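PDB 2HEK: HD domain-containing protein from Aquifex aeolicus, which binds GDP and a zinc ion at separate sites and may hydrolyse dGTP. Local coordinates for residues I2-F5 and G11-R14; R21-D24 and F28-L31; E106-R111 and N250-L255; I121-Q124 and D130-R133. All coordinates share one frame; numbering follows the deposited sequence.

Interaction 1: residues I2-F5 and G11-R14; sequences IKEF and GFVR. With GDP (guanosine-5'-diphosphate), chain H.
Phe5 and Val13 form an antiparallel hydrogen-bonded pair in the hairpin of strands 2-7 and 11-16. Phe5 N reaches Val13 O at 2.9 Å, and Val13 N returns to Phe5 O at 2.8 Å, nearly straight at 166°. This is the tight part: both side chains are buried on one face, against Leu56 and His60 of helix 51-69, and the edge of the Phe5 ring meets Val13 O. With CG beside the backbone N (chi1 -69°), the ring turns its CE1 edge to the base, 3.2 Å from GDP C4, while the ribose O2' lies over one ring face. Given an alanine here, the GDP base and ribose are likely to lose this contact and a gap to open beside helix 51-69. Lys3 NZ donates to GDP O1A at 3.0 Å. The other face is looser. Ile2 CG2 lies over a face of the Arg14 guanidinium, 3.4 Å from NH2; Glu4 OE2 stays 4.2 Å from Arg14 NH1, and the salt bridge of Glu4 goes to Arg184 of a second subunit, also cation-pi partner of Phe12. The chemistry divides: apolar contact for the nucleoside, a lysine charge for the phosphate, and the acid turned to the subunit interface.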
loop_
_atom_site.group_PDB
_atom_site.type_symbol
_atom_site.label_atom_id
_atom_site.label_comp_id
_atom_site.label_asym_id
_atom_site.label_seq_id
_atom_site.Cartn_x
_atom_site.Cartn_y
_atom_site.Cartn_z
ATOM N N ILE A 2 6.460 -29.451 -0.914
ATOM C CA ILE A 2 6.494 -27.995 -1.067
ATOM C C ILE A 2 5.738 -27.377 0.124
ATOM O O ILE A 2 4.542 -27.645 0.307
ATOM C CB ILE A 2 5.926 -27.516 -2.424
ATOM C CG1 ILE A 2 6.893 -27.870 -3.557
ATOM C CG2 ILE A 2 5.689 -26.018 -2.408
ATOM C CD1 ILE A 2 6.506 -27.346 -4.938
ATOM N N LYS A 3 6.451 -26.600 0.947
ATOM C CA LYS A 3 5.846 -25.872 2.071
ATOM C C LYS A 3 5.828 -24.378 1.788
ATOM O O LYS A 3 6.717 -23.873 1.092
ATOM C CB LYS A 3 6.563 -26.170 3.390
ATOM C CG LYS A 3 6.276 -27.608 3.879
ATOM C CD LYS A 3 6.250 -27.760 5.406
ATOM C CE LYS A 3 6.439 -29.244 5.827
ATOM N NZ LYS A 3 6.851 -29.423 7.273
ATOM N N GLU A 4 4.812 -23.695 2.323
ATOM C CA GLU A 4 4.627 -22.252 2.166
ATOM C C GLU A 4 4.926 -21.558 3.488
ATOM O O GLU A 4 4.451 -22.010 4.543
ATOM C CB GLU A 4 3.167 -21.937 1.863
ATOM C CG GLU A 4 2.775 -22.038 0.470
ATOM C CD GLU A 4 1.314 -21.650 0.290
ATOM O OE1 GLU A 4 0.513 -21.742 1.266
ATOM O OE2 GLU A 4 0.984 -21.238 -0.831
ATOM N N PHE A 5 5.676 -20.455 3.427
ATOM C CA PHE A 5 6.006 -19.660 4.619
ATOM C C PHE A 5 5.448 -18.279 4.396
ATOM O O PHE A 5 5.739 -17.676 3.366
ATOM C CB PHE A 5 7.510 -19.494 4.738
ATOM C CG PHE A 5 8.255 -20.769 5.065
ATOM C CD1 PHE A 5 8.526 -21.114 6.377
ATOM C CD2 PHE A 5 8.698 -21.605 4.042
ATOM C CE1 PHE A 5 9.247 -22.276 6.685
ATOM C CE2 PHE A 5 9.394 -22.796 4.329
ATOM C CZ PHE A 5 9.668 -23.124 5.657
ATOM N N GLY A 11 4.030 -12.120 0.433
ATOM C CA GLY A 11 2.826 -12.954 0.591
ATOM C C GLY A 11 3.243 -14.308 1.163
ATOM O O GLY A 11 3.201 -14.530 2.382
ATOM N N PHE A 12 3.659 -15.215 0.297
ATOM C CA PHE A 12 4.176 -16.540 0.749
ATOM C C PHE A 12 5.451 -16.856 0.001
ATOM O O PHE A 12 5.592 -16.448 -1.144
ATOM C CB PHE A 12 3.139 -17.636 0.495
ATOM C CG PHE A 12 1.965 -17.559 1.421
ATOM C CD1 PHE A 12 1.982 -18.241 2.649
ATOM C CD2 PHE A 12 0.861 -16.772 1.106
ATOM C CE1 PHE A 12 0.904 -18.164 3.517
ATOM C CE2 PHE A 12 -0.223 -16.680 1.991
ATOM C CZ PHE A 12 -0.191 -17.373 3.191
ATOM N N VAL A 13 6.395 -17.520 0.661
ATOM C CA VAL A 13 7.557 -18.094 -0.024
ATOM C C VAL A 13 7.404 -19.630 -0.080
ATOM O O VAL A 13 7.253 -20.281 0.948
ATOM C CB VAL A 13 8.862 -17.682 0.677
ATOM C CG1 VAL A 13 10.095 -18.435 0.084
ATOM C CG2 VAL A 13 9.011 -16.118 0.597
ATOM N N ARG A 14 7.416 -20.176 -1.292
ATOM C CA ARG A 14 7.229 -21.595 -1.500
ATOM C C ARG A 14 8.607 -22.207 -1.586
ATOM O O ARG A 14 9.442 -21.733 -2.349
ATOM C CB ARG A 14 6.467 -21.835 -2.808
ATOM C CG ARG A 14 4.982 -21.520 -2.708
ATOM C CD ARG A 14 4.253 -21.745 -4.037
ATOM N NE ARG A 14 4.410 -23.122 -4.549
ATOM C CZ ARG A 14 3.464 -24.058 -4.500
ATOM N NH1 ARG A 14 2.286 -23.790 -3.958
ATOM N NH2 ARG A 14 3.687 -25.266 -5.007
HETATM P PB GDP H . 2.668 -29.182 9.660
HETATM O O1B GDP H . 1.402 -28.394 9.947
HETATM O O2B GDP H . 2.297 -30.630 9.392
HETATM O O3B GDP H . 3.345 -28.621 8.422
HETATM O O3A GDP H . 3.668 -29.114 10.944
HETATM P PA GDP H . 4.937 -28.106 11.029
HETATM O O1A GDP H . 5.909 -28.344 9.889
HETATM O O2A GDP H . 5.664 -28.197 12.351
HETATM O "O5'" GDP H . 4.229 -26.663 10.888
HETATM C "C5'" GDP H . 4.975 -25.454 10.858
HETATM C "C4'" GDP H . 4.509 -24.646 9.657
HETATM O "O4'" GDP H . 5.008 -23.321 9.822
HETATM C "C3'" GDP H . 5.060 -25.181 8.334
HETATM O "O3'" GDP H . 4.032 -25.734 7.499
HETATM C "C2'" GDP H . 5.732 -23.988 7.671
HETATM O "O2'" GDP H . 4.882 -23.452 6.655
HETATM C "C1'" GDP H . 5.906 -22.948 8.775
HETATM N N9 GDP H . 7.307 -22.861 9.298
HETATM C C8 GDP H . 7.864 -21.751 9.831
HETATM N N7 GDP H . 9.153 -21.947 10.221
HETATM C C5 GDP H . 9.456 -23.228 9.929
HETATM C C6 GDP H . 10.640 -24.108 10.067
HETATM O O6 GDP H . 11.690 -23.696 10.572
HETATM N N1 GDP H . 10.544 -25.375 9.639
HETATM C C2 GDP H . 9.418 -25.888 9.094
HETATM N N2 GDP H . 9.397 -27.181 8.688
HETATM N N3 GDP H . 8.290 -25.145 8.938
HETATM C C4 GDP H . 8.241 -23.832 9.327
#

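Interaction 2: residues R21-D24 and F28-L31. With GDP (guanosine-5'-diphosphate), chain H.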
loop_
_atom_site.group_PDB
_atom_site.type_symbol
_atom_site.label_atom_id
_atom_site.label_comp_id
_atom_site.label_asym_id
_atom_site.label_seq_id
_atom_site.Cartn_x
_atom_site.Cartn_y
_atom_site.Cartn_z
ATOM N N ARG A 21 14.946 -29.251 3.824
ATOM C CA ARG A 21 15.926 -30.064 4.569
ATOM C C ARG A 21 17.034 -29.164 5.087
ATOM O O ARG A 21 17.495 -29.281 6.253
ATOM C CB ARG A 21 16.497 -31.153 3.651
ATOM C CG ARG A 21 15.534 -32.322 3.337
ATOM C CD ARG A 21 16.266 -33.482 2.565
ATOM N NE ARG A 21 15.709 -33.728 1.224
ATOM C CZ ARG A 21 16.395 -33.663 0.082
ATOM N NH1 ARG A 21 17.699 -33.378 0.091
ATOM N NH2 ARG A 21 15.773 -33.889 -1.074
ATOM N N LEU A 22 17.434 -28.215 4.238
ATOM C CA LEU A 22 18.441 -27.221 4.638
ATOM C C LEU A 22 17.911 -26.262 5.694
ATOM O O LEU A 22 18.591 -25.960 6.679
ATOM C CB LEU A 22 18.943 -26.470 3.397
ATOM C CG LEU A 22 19.752 -27.314 2.395
ATOM C CD1 LEU A 22 19.780 -26.618 1.028
ATOM C CD2 LEU A 22 21.186 -27.571 2.925
ATOM N N ILE A 23 16.691 -25.767 5.491
ATOM C CA ILE A 23 16.078 -24.865 6.481
ATOM C C ILE A 23 15.984 -25.493 7.880
ATOM O O ILE A 23 16.248 -24.838 8.898
ATOM C CB ILE A 23 14.705 -24.408 5.993
ATOM C CG1 ILE A 23 14.921 -23.447 4.839
ATOM C CG2 ILE A 23 13.912 -23.747 7.114
ATOM C CD1 ILE A 23 13.698 -23.282 3.994
ATOM N N ASP A 24 15.636 -26.772 7.919
ATOM C CA ASP A 24 15.504 -27.479 9.185
ATOM C C ASP A 24 16.830 -27.807 9.894
ATOM O O ASP A 24 16.828 -28.196 11.058
ATOM C CB ASP A 24 14.614 -28.717 8.993
ATOM C CG ASP A 24 13.162 -28.338 8.659
ATOM O OD1 ASP A 24 12.668 -27.328 9.207
ATOM O OD2 ASP A 24 12.520 -29.024 7.828
ATOM N N PHE A 28 21.250 -23.491 9.775
ATOM C CA PHE A 28 20.278 -22.557 9.210
ATOM C C PHE A 28 19.369 -21.992 10.309
ATOM O O PHE A 28 19.088 -20.784 10.339
ATOM C CB PHE A 28 19.474 -23.170 8.053
ATOM C CG PHE A 28 18.722 -22.150 7.238
ATOM C CD1 PHE A 28 19.289 -21.612 6.076
ATOM C CD2 PHE A 28 17.455 -21.727 7.615
ATOM C CE1 PHE A 28 18.616 -20.642 5.332
ATOM C CE2 PHE A 28 16.746 -20.776 6.843
ATOM C CZ PHE A 28 17.329 -20.237 5.707
ATOM N N GLN A 29 18.949 -22.833 11.242
ATOM C CA GLN A 29 18.077 -22.334 12.326
ATOM C C GLN A 29 18.770 -21.270 13.197
ATOM O O GLN A 29 18.126 -20.345 13.692
ATOM C CB GLN A 29 17.532 -23.489 13.195
ATOM C CG GLN A 29 16.573 -24.376 12.456
ATOM C CD GLN A 29 15.186 -23.739 12.286
ATOM O OE1 GLN A 29 14.716 -23.042 13.171
ATOM N NE2 GLN A 29 14.538 -23.993 11.166
ATOM N N ARG A 30 20.087 -21.386 13.364
ATOM C CA ARG A 30 20.899 -20.359 14.015
ATOM C C ARG A 30 20.584 -18.936 13.497
ATOM O O ARG A 30 20.638 -17.921 14.243
ATOM C CB ARG A 30 22.398 -20.674 13.746
ATOM C CG ARG A 30 23.363 -19.609 14.272
ATOM C CD ARG A 30 24.849 -19.907 13.948
ATOM N NE ARG A 30 25.581 -18.684 14.200
ATOM C CZ ARG A 30 25.802 -17.733 13.284
ATOM N NH1 ARG A 30 25.438 -17.895 12.018
ATOM N NH2 ARG A 30 26.434 -16.629 13.634
ATOM N N LEU A 31 20.295 -18.841 12.206
ATOM C CA LEU A 31 20.108 -17.525 11.622
ATOM C C LEU A 31 18.878 -16.820 12.217
ATOM O O LEU A 31 18.827 -15.613 12.193
ATOM C CB LEU A 31 20.011 -17.626 10.106
ATOM C CG LEU A 31 21.260 -18.146 9.377
ATOM C CD1 LEU A 31 20.940 -18.205 7.908
ATOM C CD2 LEU A 31 22.495 -17.287 9.631
HETATM P PB GDP H . 2.668 -29.182 9.660
HETATM O O1B GDP H . 1.402 -28.394 9.947
HETATM O O2B GDP H . 2.297 -30.630 9.392
HETATM O O3B GDP H . 3.345 -28.621 8.422
HETATM O O3A GDP H . 3.668 -29.114 10.944
HETATM P PA GDP H . 4.937 -28.106 11.029
HETATM O O1A GDP H . 5.909 -28.344 9.889
HETATM O O2A GDP H . 5.664 -28.197 12.351
HETATM O "O5'" GDP H . 4.229 -26.663 10.888
HETATM C "C5'" GDP H . 4.975 -25.454 10.858
HETATM C "C4'" GDP H . 4.509 -24.646 9.657
HETATM O "O4'" GDP H . 5.008 -23.321 9.822
HETATM C "C3'" GDP H . 5.060 -25.181 8.334
HETATM O "O3'" GDP H . 4.032 -25.734 7.499
HETATM C "C2'" GDP H . 5.732 -23.988 7.671
HETATM O "O2'" GDP H . 4.882 -23.452 6.655
HETATM C "C1'" GDP H . 5.906 -22.948 8.775
HETATM N N9 GDP H . 7.307 -22.861 9.298
HETATM C C8 GDP H . 7.864 -21.751 9.831
HETATM N N7 GDP H . 9.153 -21.947 10.221
HETATM C C5 GDP H . 9.456 -23.228 9.929
HETATM C C6 GDP H . 10.640 -24.108 10.067
HETATM O O6 GDP H . 11.690 -23.696 10.572
HETATM N N1 GDP H . 10.544 -25.375 9.639
HETATM C C2 GDP H . 9.418 -25.888 9.094
HETATM N N2 GDP H . 9.397 -27.181 8.688
HETATM N N3 GDP H . 8.290 -25.145 8.938
HETATM C C4 GDP H . 8.241 -23.832 9.327
#
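The Phe28 ring is sandwiched: Ile23 CG1 lies over one face, offset toward the rim, and Leu31 CD1 is on the opposite face, also toward the rim. The first is a CH-pi contact, CG1 standing 4.2 Å from the ring centroid and 24° off the normal. Phe52 of helix 51-69 also meets the ring, the two planes steeply inclined. The motif is two short consecutive helices, 17-23 and 26-29, joined by a tight turn, and it forms one wall of a GDP pocket. Placing CG anti to the backbone N (chi1 -166°) brings the Phe28 side chain alongside Ile23, the two pointing the same way; Phe28 CB comes 3.2 Å from Leu22 O.

Beside this apolar packing, Asp24 and Gln29 read the guanine. Asp24 OD1 accepts from GDP N1 at 2.9 Å, with an angle of 158°, and more weakly from GDP N2. On the carbonyl side of the base, Gln29 NE2 donates to GDP O6 at 2.9 Å. The pairing of an acceptor for N1 with a donor for O6 matches guanine rather than adenine. Gln29 OE1 is itself held by Arg32 NH1, which also bonds GDP. A bend at chi2 folds the amide back to the preceding helix: Gln29 NE2 gives its second bond to Ile23 O, at 3.0 Å, from above the carbonyl plane.

Interaction 3: residues E106-R111 and N250-L255; sequences EDFTER and NNFLRL
Phe252 and Phe108 meet in an offset stack, the one direct contact between the two segments: their ring centroids lie 4.7 Å apart and their planes are inclined by 24°. Along the 250-255 segment, Asn250 starts the short helix, its carbonyl O accepting from Arg254 N at 3.0 Å. Asn251 ND2 then ties the turn to Asp245 O. Phe252 follows, with CG anti to the backbone N (chi1 167°), a torsion that carries its ring across to Phe108. There Phe108 CD2 sits over one face, toward the rim, 3.6 Å from Phe252 CG, while Phe108 CE2 approaches Phe252 CB at 3.7 Å. Were a serine in its place, the Phe108 ring would probably lose its stacking partner, and a gap would open between the two helices. Leu253 turns to Val112, Phe26 and Pro27, and the turn ends with Leu255 N bonded to Phe252 O at 2.9 Å.

On the other side, Phe108 stands in the first turn of helix 108-115, whose N-cap is Asp107: OD1 accepts from Thr109 N at 2.8 Å, met on its anti side. Arg111, one turn on, reaches Phe246 O and forms salt bridges with Glu102 and Glu115. Helix 250-253, from the HD-associated region, packs on both helix 108-115 of the HD domain and helix 26-29, with Arg30 against Phe252 and helix 128-139 packing on the Asp107-Glu110 side of helix 108-115.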
loop_
_atom_site.group_PDB
_atom_site.type_symbol
_atom_site.label_atom_id
_atom_site.label_comp_id
_atom_site.label_asym_id
_atom_site.label_seq_id
_atom_site.Cartn_x
_atom_site.Cartn_y
_atom_site.Cartn_z
ATOM N N GLU A 106 39.813 -18.754 5.938
ATOM C CA GLU A 106 38.733 -19.340 5.162
ATOM C C GLU A 106 37.370 -18.727 5.495
ATOM O O GLU A 106 37.025 -18.573 6.658
ATOM C CB GLU A 106 38.683 -20.864 5.307
ATOM C CG GLU A 106 37.765 -21.563 4.308
ATOM C CD GLU A 106 37.661 -23.075 4.506
ATOM O OE1 GLU A 106 38.278 -23.576 5.460
ATOM O OE2 GLU A 106 36.979 -23.736 3.710
ATOM N N ASP A 107 36.604 -18.401 4.459
ATOM C CA ASP A 107 35.288 -17.796 4.621
ATOM C C ASP A 107 34.412 -18.745 5.464
ATOM O O ASP A 107 34.352 -19.948 5.192
ATOM C CB ASP A 107 34.701 -17.533 3.230
ATOM C CG ASP A 107 33.429 -16.724 3.269
ATOM O OD1 ASP A 107 32.407 -17.276 3.718
ATOM O OD2 ASP A 107 33.441 -15.544 2.827
ATOM N N PHE A 108 33.776 -18.209 6.505
ATOM C CA PHE A 108 32.932 -19.014 7.397
ATOM C C PHE A 108 31.707 -19.620 6.701
ATOM O O PHE A 108 31.228 -20.663 7.123
ATOM C CB PHE A 108 32.532 -18.231 8.643
ATOM C CG PHE A 108 33.574 -18.248 9.721
ATOM C CD1 PHE A 108 34.533 -17.248 9.792
ATOM C CD2 PHE A 108 33.619 -19.285 10.646
ATOM C CE1 PHE A 108 35.519 -17.274 10.795
ATOM C CE2 PHE A 108 34.588 -19.319 11.638
ATOM C CZ PHE A 108 35.537 -18.306 11.715
ATOM N N THR A 109 31.224 -18.991 5.628
ATOM C CA THR A 109 30.114 -19.576 4.849
ATOM C C THR A 109 30.538 -20.884 4.221
ATOM O O THR A 109 29.778 -21.836 4.238
ATOM C CB THR A 109 29.572 -18.628 3.766
ATOM O OG1 THR A 109 29.014 -17.477 4.406
ATOM C CG2 THR A 109 28.480 -19.295 2.952
ATOM N N GLU A 110 31.743 -20.911 3.638
ATOM C CA GLU A 110 32.293 -22.134 3.066
ATOM C C GLU A 110 32.499 -23.164 4.159
ATOM O O GLU A 110 32.129 -24.314 3.965
ATOM C CB GLU A 110 33.610 -21.901 2.265
ATOM C CG GLU A 110 34.234 -23.228 1.725
ATOM C CD GLU A 110 35.445 -22.979 0.798
ATOM O OE1 GLU A 110 35.874 -21.827 0.715
ATOM O OE2 GLU A 110 35.959 -23.916 0.150
ATOM N N ARG A 111 33.037 -22.776 5.316
ATOM C CA ARG A 111 33.255 -23.699 6.413
ATOM C C ARG A 111 31.971 -24.344 6.934
ATOM O O ARG A 111 31.941 -25.548 7.181
ATOM C CB ARG A 111 33.980 -22.970 7.563
ATOM C CG ARG A 111 35.404 -22.565 7.232
ATOM C CD ARG A 111 36.210 -22.280 8.482
ATOM N NE ARG A 111 36.242 -23.440 9.373
ATOM C CZ ARG A 111 36.593 -23.386 10.652
ATOM N NH1 ARG A 111 36.956 -22.225 11.184
ATOM N NH2 ARG A 111 36.599 -24.484 11.382
ATOM N N ASN A 250 31.832 -25.350 15.726
ATOM C CA ASN A 250 30.796 -25.176 16.732
ATOM C C ASN A 250 30.984 -23.926 17.579
ATOM O O ASN A 250 30.010 -23.393 18.116
ATOM C CB ASN A 250 30.684 -26.408 17.625
ATOM C CG ASN A 250 30.170 -27.613 16.882
ATOM O OD1 ASN A 250 29.359 -27.500 15.950
ATOM N ND2 ASN A 250 30.645 -28.791 17.281
ATOM N N ASN A 251 32.222 -23.452 17.689
ATOM C CA ASN A 251 32.492 -22.206 18.409
ATOM C C ASN A 251 32.063 -20.991 17.596
ATOM O O ASN A 251 31.827 -19.918 18.148
ATOM C CB ASN A 251 33.967 -22.087 18.791
ATOM C CG ASN A 251 34.338 -22.962 19.978
ATOM O OD1 ASN A 251 33.545 -23.148 20.902
ATOM N ND2 ASN A 251 35.548 -23.510 19.953
ATOM N N PHE A 252 32.006 -21.146 16.276
ATOM C CA PHE A 252 31.390 -20.115 15.454
ATOM C C PHE A 252 29.871 -20.242 15.571
ATOM O O PHE A 252 29.215 -19.267 15.871
ATOM C CB PHE A 252 31.834 -20.193 13.995
ATOM C CG PHE A 252 30.995 -19.354 13.087
ATOM C CD1 PHE A 252 31.202 -17.982 13.006
ATOM C CD2 PHE A 252 29.959 -19.923 12.366
ATOM C CE1 PHE A 252 30.399 -17.189 12.195
ATOM C CE2 PHE A 252 29.144 -19.135 11.556
ATOM C CZ PHE A 252 29.368 -17.771 11.471
ATOM N N LEU A 253 29.337 -21.453 15.385
ATOM C CA LEU A 253 27.904 -21.689 15.399
ATOM C C LEU A 253 27.217 -21.254 16.693
ATOM O O LEU A 253 26.047 -20.868 16.664
ATOM C CB LEU A 253 27.547 -23.135 15.027
ATOM C CG LEU A 253 27.830 -23.562 13.561
ATOM C CD1 LEU A 253 27.562 -25.048 13.396
ATOM C CD2 LEU A 253 27.021 -22.783 12.513
ATOM N N ARG A 254 27.934 -21.267 17.813
ATOM C CA ARG A 254 27.329 -20.824 19.068
ATOM C C ARG A 254 27.268 -19.306 19.218
ATOM O O ARG A 254 26.647 -18.802 20.144
ATOM C CB ARG A 254 27.999 -21.497 20.279
ATOM C CG ARG A 254 27.590 -22.971 20.383
ATOM C CD ARG A 254 28.025 -23.658 21.683
ATOM N NE ARG A 254 29.403 -24.181 21.660
ATOM C CZ ARG A 254 30.467 -23.540 22.147
ATOM N NH1 ARG A 254 30.353 -22.321 22.682
ATOM N NH2 ARG A 254 31.659 -24.117 22.082
ATOM N N LEU A 255 27.903 -18.575 18.312
ATOM C CA LEU A 255 27.820 -17.130 18.318
ATOM C C LEU A 255 26.481 -16.684 17.723
ATOM O O LEU A 255 26.284 -16.755 16.504
ATOM C CB LEU A 255 28.949 -16.526 17.489
ATOM C CG LEU A 255 30.377 -16.586 18.017
ATOM C CD1 LEU A 255 31.304 -16.116 16.915
ATOM C CD2 LEU A 255 30.543 -15.713 19.273
#

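Interaction 4: residues I121-Q124 and D130-R133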
loop_
_atom_site.group_PDB
_atom_site.type_symbol
_atom_site.label_atom_id
_atom_site.label_comp_id
_atom_site.label_asym_id
_atom_site.label_seq_id
_atom_site.Cartn_x
_atom_site.Cartn_y
_atom_site.Cartn_z
ATOM N N ILE A 121 23.509 -32.947 3.554
ATOM C CA ILE A 121 22.206 -32.625 2.993
ATOM C C ILE A 121 22.336 -32.309 1.506
ATOM O O ILE A 121 21.594 -32.863 0.669
ATOM C CB ILE A 121 21.505 -31.456 3.792
ATOM C CG1 ILE A 121 21.176 -31.918 5.216
ATOM C CG2 ILE A 121 20.243 -31.004 3.030
ATOM C CD1 ILE A 121 20.906 -30.762 6.248
ATOM N N LEU A 122 23.267 -31.422 1.146
ATOM C CA LEU A 122 23.457 -31.089 -0.295
ATOM C C LEU A 122 23.880 -32.309 -1.158
ATOM O O LEU A 122 23.460 -32.449 -2.341
ATOM C CB LEU A 122 24.488 -29.971 -0.442
ATOM C CG LEU A 122 24.128 -28.582 0.128
ATOM C CD1 LEU A 122 25.356 -27.690 0.140
ATOM C CD2 LEU A 122 23.043 -27.993 -0.759
ATOM N N LYS A 123 24.682 -33.205 -0.565
ATOM C CA LYS A 123 25.141 -34.413 -1.289
ATOM C C LYS A 123 24.005 -35.331 -1.721
ATOM O O LYS A 123 24.165 -36.086 -2.672
ATOM C CB LYS A 123 26.171 -35.218 -0.488
ATOM C CG LYS A 123 27.583 -34.705 -0.652
ATOM C CD LYS A 123 28.158 -35.009 -2.063
ATOM C CE LYS A 123 28.954 -36.326 -2.070
ATOM N NZ LYS A 123 29.152 -36.817 -3.435
ATOM N N GLN A 124 22.851 -35.251 -1.047
ATOM C CA GLN A 124 21.676 -36.003 -1.468
ATOM C C GLN A 124 21.165 -35.602 -2.846
ATOM O O GLN A 124 20.591 -36.429 -3.563
ATOM C CB GLN A 124 20.539 -35.889 -0.423
ATOM C CG GLN A 124 20.969 -36.306 0.997
ATOM C CD GLN A 124 21.749 -37.623 1.013
ATOM O OE1 GLN A 124 21.267 -38.639 0.489
ATOM N NE2 GLN A 124 22.966 -37.613 1.610
ATOM N N ASP A 130 29.321 -29.909 -8.149
ATOM C CA ASP A 130 28.236 -28.886 -8.022
ATOM C C ASP A 130 28.178 -28.208 -6.664
ATOM O O ASP A 130 27.890 -27.027 -6.586
ATOM C CB ASP A 130 26.897 -29.462 -8.433
ATOM C CG ASP A 130 26.803 -29.627 -9.934
ATOM O OD1 ASP A 130 27.515 -28.891 -10.659
ATOM O OD2 ASP A 130 26.038 -30.486 -10.417
ATOM N N ILE A 131 28.529 -28.922 -5.596
ATOM C CA ILE A 131 28.648 -28.289 -4.292
ATOM C C ILE A 131 29.830 -27.303 -4.267
ATOM O O ILE A 131 29.748 -26.244 -3.632
ATOM C CB ILE A 131 28.743 -29.324 -3.170
ATOM C CG1 ILE A 131 27.439 -30.137 -3.062
ATOM C CG2 ILE A 131 29.014 -28.668 -1.850
ATOM C CD1 ILE A 131 27.489 -31.276 -1.965
ATOM N N GLU A 132 30.953 -27.637 -4.914
ATOM C CA GLU A 132 32.045 -26.648 -4.970
ATOM C C GLU A 132 31.617 -25.439 -5.778
ATOM O O GLU A 132 32.038 -24.347 -5.467
ATOM C CB GLU A 132 33.343 -27.218 -5.567
ATOM C CG GLU A 132 33.882 -28.451 -4.850
ATOM C CD GLU A 132 34.316 -28.173 -3.416
ATOM O OE1 GLU A 132 34.893 -27.091 -3.125
ATOM O OE2 GLU A 132 34.082 -29.043 -2.553
ATOM N N ARG A 133 30.806 -25.640 -6.822
ATOM C CA ARG A 133 30.319 -24.529 -7.655
ATOM C C ARG A 133 29.325 -23.652 -6.878
ATOM O O ARG A 133 29.426 -22.436 -6.925
ATOM C CB ARG A 133 29.664 -25.066 -8.937
ATOM C CG ARG A 133 30.690 -25.756 -9.854
ATOM C CD ARG A 133 30.044 -26.410 -11.039
ATOM N NE ARG A 133 29.504 -25.455 -12.024
ATOM C CZ ARG A 133 28.216 -25.308 -12.336
ATOM N NH1 ARG A 133 27.276 -26.002 -11.703
ATOM N NH2 ARG A 133 27.863 -24.437 -13.283
#
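Ile131 reaches across to Leu122 and Lys123 with the end of its longer branch. Its CD1 lies 3.6 Å from Leu122 CB and 3.7 Å from Lys123 CG, and Ile131 CG1 follows at 3.9 Å from Leu122 CB. The methyl therefore rests at the root of the leucine, and the branched end of Leu122 makes no close approach to it. Lys123 crosses Ile131 at about a right angle, offering its CG and CD methylenes; bends at chi2 and chi3 carry the chain over the isoleucine methyl before it runs on to the exposed end. In Ile131, CG1 stands beside the backbone N (chi1 -65°) and the branch beyond it is extended (chi2 177°), which projects CD1 toward the preceding helix. The footing is small, 138 Å² in all, and entirely apolar.

A second shell surrounds each side. Tyr126 of the connecting turn touches Ile131, and Leu22 of helix 17-23 packs on Leu122 and Ile121. Along the surface of helix 128-139, Asp130 OD1 forms a salt bridge with Arg133 NH1 at 3.1 Å, met from above the carboxylate plane; Arg133 has a further salt-bridge partner in Glu73, and Glu132 pairs with Lys114. Ser127 OG bonds Asp130 N near the start of the helix. The arrangement is two consecutive helices, 117-123 and 128-139, packed by their side chains across a short connection within the all-helical HD domain, away from its nucleotide and zinc sites.

Interactions 2 and 3 are buried, interaction 4 is buried but for its lysine, and interaction 1 is only partly so, with one face turned to a second subunit. Interactions 1 and 2 share one GDP: strand 11-16 runs into helix 17-23; the hairpin supplies ring and lysine, the helix pair the polar groups that read the base. Interaction 2 touches interactions 3 and 4: Leu22 packs on helix 117-123 of interaction 4, and Arg30 probably bonds Leu255 O of interaction 3. Interaction 4 is nested within the long loop closed by interaction 3. Chemistry shifts accordingly, from backbone pairing and ligand bonds to aromatic stacking and aliphatic packing.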